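PDB 6SKX: oxidoreductase, putative from Neosartorya fumigata, which probably catalyses NADPH-dependent reductive amination, reducing imines formed from carbonyl compounds and amines. Local coordinates for residues Ser172-Tyr175 with Gly176-Gly180; Gly237-Asn240 with Ile241-Ala244. All coordinates share one frame; numbering follows the deposited sequence.

Contact 1 (Ser172-Tyr175 with Gly176-Gly180); sequences SGMY and GLFSG
Tyr175 O takes two hydrogen bonds from one residue, Ser179. The hydroxyl OG of Ser179 lies 2.6 Å from Tyr175 O, and the backbone N of Ser179 is 2.9 Å from the same oxygen. The two donors reach the carbonyl from opposite faces of its plane. Ser179 OG sits beside its own backbone N (chi1 -55°), which turns the hydroxyl back along the helix to the preceding turn. This serine hydroxyl is buried, and the bond satisfies it within the helix.

All this lies on helix 162-188, the long helix that leads from the Rossmann-type domain into the helical C-terminal domain. Regular i to i+4 bonds run along it, such as Leu177 N to Gly173 O at 3.2 Å.

Met174 CG lies over a face of the Phe178 ring, offset toward the rim, 3.7 Å from the ring centroid: a CH-pi contact. The sulfur makes an oblique Met-aromatic contact, with SD 4.5 Å from that centroid. The Met174 chain then bends at chi3 (84°), bringing CE over one face of the Tyr175 ring. The second subunit packs here: its Met208 meets Met174, its Met215 meets Phe178, and its Gln234 bonds Tyr175 OH.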
loop_
_atom_site.group_PDB
_atom_site.type_symbol
_atom_site.label_atom_id
_atom_site.label_comp_id
_atom_site.label_asym_id
_atom_site.label_seq_id
_atom_site.Cartn_x
_atom_site.Cartn_y
_atom_site.Cartn_z
ATOM N N SER A 172 10.023 -2.056 -1.334
ATOM C CA SER A 172 9.370 -1.509 -2.553
ATOM C C SER A 172 7.849 -1.660 -2.373
ATOM O O SER A 172 7.099 -0.735 -2.778
ATOM C CB SER A 172 9.940 -2.132 -3.845
ATOM O OG SER A 172 9.495 -3.468 -4.005
ATOM N N GLY A 173 7.400 -2.698 -1.656
ATOM C CA GLY A 173 5.990 -2.808 -1.233
ATOM C C GLY A 173 5.573 -1.643 -0.336
ATOM O O GLY A 173 4.595 -0.959 -0.650
ATOM N N MET A 174 6.302 -1.437 0.760
ATOM C CA MET A 174 6.137 -0.311 1.717
ATOM C C MET A 174 6.068 1.014 0.975
ATOM O O MET A 174 5.171 1.788 1.310
ATOM C CB MET A 174 7.304 -0.254 2.710
ATOM C CG MET A 174 7.214 0.863 3.749
ATOM S SD MET A 174 8.726 0.899 4.786
ATOM C CE MET A 174 9.785 1.869 3.725
ATOM N N TYR A 175 6.963 1.275 0.017
ATOM C CA TYR A 175 7.020 2.608 -0.660
ATOM C C TYR A 175 5.798 2.804 -1.558
ATOM O O TYR A 175 5.384 3.966 -1.767
ATOM C CB TYR A 175 8.350 2.843 -1.392
ATOM C CG TYR A 175 9.485 3.204 -0.454
ATOM C CD1 TYR A 175 9.467 4.391 0.260
ATOM C CD2 TYR A 175 10.561 2.347 -0.242
ATOM C CE1 TYR A 175 10.482 4.726 1.145
ATOM C CE2 TYR A 175 11.584 2.656 0.645
ATOM C CZ TYR A 175 11.537 3.852 1.345
ATOM O OH TYR A 175 12.529 4.196 2.208
ATOM N N GLY A 176 5.232 1.725 -2.110
ATOM C CA GLY A 176 3.943 1.806 -2.831
ATOM C C GLY A 176 2.831 2.253 -1.892
ATOM O O GLY A 176 2.085 3.213 -2.227
ATOM N N LEU A 177 2.731 1.586 -0.738
ATOM C CA LEU A 177 1.744 1.905 0.323
ATOM C C LEU A 177 1.890 3.375 0.724
ATOM O O LEU A 177 0.855 4.068 0.849
ATOM C CB LEU A 177 1.973 0.960 1.500
ATOM C CG LEU A 177 1.082 1.186 2.721
ATOM C CD1 LEU A 177 -0.340 0.773 2.438
ATOM C CD2 LEU A 177 1.600 0.383 3.897
ATOM N N PHE A 178 3.120 3.859 0.920
ATOM C CA PHE A 178 3.388 5.246 1.400
ATOM C C PHE A 178 3.017 6.243 0.295
ATOM O O PHE A 178 2.461 7.335 0.632
ATOM C CB PHE A 178 4.840 5.429 1.874
ATOM C CG PHE A 178 5.211 4.758 3.177
ATOM C CD1 PHE A 178 4.259 4.198 4.014
ATOM C CD2 PHE A 178 6.543 4.703 3.573
ATOM C CE1 PHE A 178 4.625 3.574 5.199
ATOM C CE2 PHE A 178 6.913 4.085 4.761
ATOM C CZ PHE A 178 5.955 3.519 5.572
ATOM N N SER A 179 3.298 5.888 -0.963
ATOM C CA SER A 179 2.902 6.672 -2.163
ATOM C C SER A 179 1.384 6.833 -2.167
ATOM O O SER A 179 0.916 7.972 -2.391
ATOM C CB SER A 179 3.371 6.053 -3.446
ATOM O OG SER A 179 4.765 5.835 -3.419
ATOM N N GLY A 180 0.661 5.739 -1.902
ATOM C CA GLY A 180 -0.809 5.729 -1.795
ATOM C C GLY A 180 -1.283 6.639 -0.672
ATOM O O GLY A 180 -2.193 7.461 -0.897
#

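Contact 2 (Gly237-Asn240 with Ile241-Ala244); sequences GIQN and IIDA
Backbone bonds carry Gly237-Asn240 into Ile241-Ala244, as successive turns of helix 231-248. Asp243 N to Gln239 O and Ala244 N to Asn240 O are both 2.8 Å. Ile242 N points almost straight at Ile238 O (3.0 Å, N-H...O angle 170°). Ile241 N is held less well: it makes weak bonds to both Gly237 O (3.3 Å) and Ile238 O (3.1 Å).

The apolar contact is between Ile238 and Ile242. The CG2 branch of Ile238 meets CD1 of Ile242 at 3.8 Å, the two side chains crossing at a slant. Ile242 CG1 lies beside its backbone N (chi1 -65°), which directs this branch back toward the preceding turn. Ile255 and helix 256-267 of the same chain pack on both isoleucines.

The polar side chains Gln239 and Asp243 lie on an exposed part of the helix. Gln239 OE1 is 3.6 Å from Asp243 OD1. Both are acceptors, so this approach makes no bond and is probably mildly unfavourable. Asn240 ND2 instead bonds Asn92 OD1 of the second subunit; Asn92 is an NADP(+)-binding residue. This stretch thus pairs an exposed polar side with isoleucines that pack within the chain and, at Ile238 and Ile241, on the second subunit, where Asn240 adds a polar tie near a cofactor site.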
loop_
_atom_site.group_PDB
_atom_site.type_symbol
_atom_site.label_atom_id
_atom_site.label_comp_id
_atom_site.label_asym_id
_atom_site.label_seq_id
_atom_site.Cartn_x
_atom_site.Cartn_y
_atom_site.Cartn_z
ATOM N N GLY A 237 -11.058 5.045 -14.435
ATOM C CA GLY A 237 -10.917 5.280 -12.985
ATOM C C GLY A 237 -9.654 6.071 -12.676
ATOM O O GLY A 237 -9.749 7.064 -11.918
ATOM N N ILE A 238 -8.513 5.689 -13.267
ATOM C CA ILE A 238 -7.214 6.406 -13.054
ATOM C C ILE A 238 -7.314 7.835 -13.610
ATOM O O ILE A 238 -6.795 8.731 -12.942
ATOM C CB ILE A 238 -6.007 5.639 -13.628
ATOM C CG1 ILE A 238 -5.500 4.577 -12.655
ATOM C CG2 ILE A 238 -4.867 6.585 -13.966
ATOM C CD1 ILE A 238 -6.493 3.531 -12.317
ATOM N N GLN A 239 -7.949 8.045 -14.772
ATOM C CA GLN A 239 -8.100 9.396 -15.398
ATOM C C GLN A 239 -8.901 10.313 -14.470
ATOM O O GLN A 239 -8.533 11.480 -14.315
ATOM C CB GLN A 239 -8.794 9.337 -16.770
ATOM C CG GLN A 239 -7.831 9.219 -17.949
ATOM C CD GLN A 239 -6.698 10.216 -17.889
ATOM O OE1 GLN A 239 -6.877 11.384 -17.546
ATOM N NE2 GLN A 239 -5.508 9.743 -18.192
ATOM N N ASN A 240 -9.960 9.791 -13.859
ATOM C CA ASN A 240 -10.772 10.560 -12.884
ATOM C C ASN A 240 -9.855 11.051 -11.750
ATOM O O ASN A 240 -10.033 12.203 -11.319
ATOM C CB ASN A 240 -11.972 9.726 -12.428
ATOM C CG ASN A 240 -13.043 9.593 -13.493
ATOM O OD1 ASN A 240 -13.055 10.359 -14.457
ATOM N ND2 ASN A 240 -13.945 8.626 -13.327
ATOM N N ILE A 241 -8.924 10.209 -11.271
ATOM C CA ILE A 241 -8.066 10.511 -10.084
ATOM C C ILE A 241 -7.124 11.640 -10.509
ATOM O O ILE A 241 -7.001 12.642 -9.784
ATOM C CB ILE A 241 -7.288 9.262 -9.608
ATOM C CG1 ILE A 241 -8.185 8.195 -8.982
ATOM C CG2 ILE A 241 -6.168 9.650 -8.666
ATOM C CD1 ILE A 241 -7.546 6.818 -8.965
ATOM N N ILE A 242 -6.542 11.484 -11.688
ATOM C CA ILE A 242 -5.661 12.494 -12.333
ATOM C C ILE A 242 -6.429 13.823 -12.478
ATOM O O ILE A 242 -5.948 14.835 -11.932
ATOM C CB ILE A 242 -5.151 11.899 -13.659
ATOM C CG1 ILE A 242 -4.255 10.688 -13.385
ATOM C CG2 ILE A 242 -4.436 12.941 -14.497
ATOM C CD1 ILE A 242 -3.628 10.081 -14.619
ATOM N N ASP A 243 -7.614 13.817 -13.114
ATOM C CA ASP A 243 -8.436 15.039 -13.365
ATOM C C ASP A 243 -8.801 15.688 -12.020
ATOM O O ASP A 243 -8.645 16.916 -11.869
ATOM C CB ASP A 243 -9.676 14.734 -14.217
ATOM C CG ASP A 243 -9.378 14.234 -15.633
ATOM O OD1 ASP A 243 -8.248 14.417 -16.108
ATOM O OD2 ASP A 243 -10.280 13.630 -16.250
ATOM N N ALA A 244 -9.220 14.887 -11.040
ATOM C CA ALA A 244 -9.577 15.376 -9.693
ATOM C C ALA A 244 -8.327 15.943 -9.017
ATOM O O ALA A 244 -8.457 16.968 -8.319
ATOM C CB ALA A 244 -10.203 14.259 -8.890
#

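How the contacts relate
Both contacts lie within continuous helix in the C-terminal domain, each spanning a little over two turns, on different helices. Contact 1 belongs to helix 162-188 and is wholly buried. Contact 2 belongs to helix 231-248 and is only partly buried. Their centres are 19 Å apart, and they do not touch within the chain. The dimer brings the two helices together: Tyr175 of contact 1 packs on Ile238 of the second subunit, and Ile238 of contact 2 packs on Tyr175 of that subunit. Chemistry follows place. Contact 1 combines aromatic rings, a thioether and a hydroxyl bonded to the helix backbone. Contact 2 has branched aliphatic side chains on its more buried side and an amide and a carboxylate at the surface.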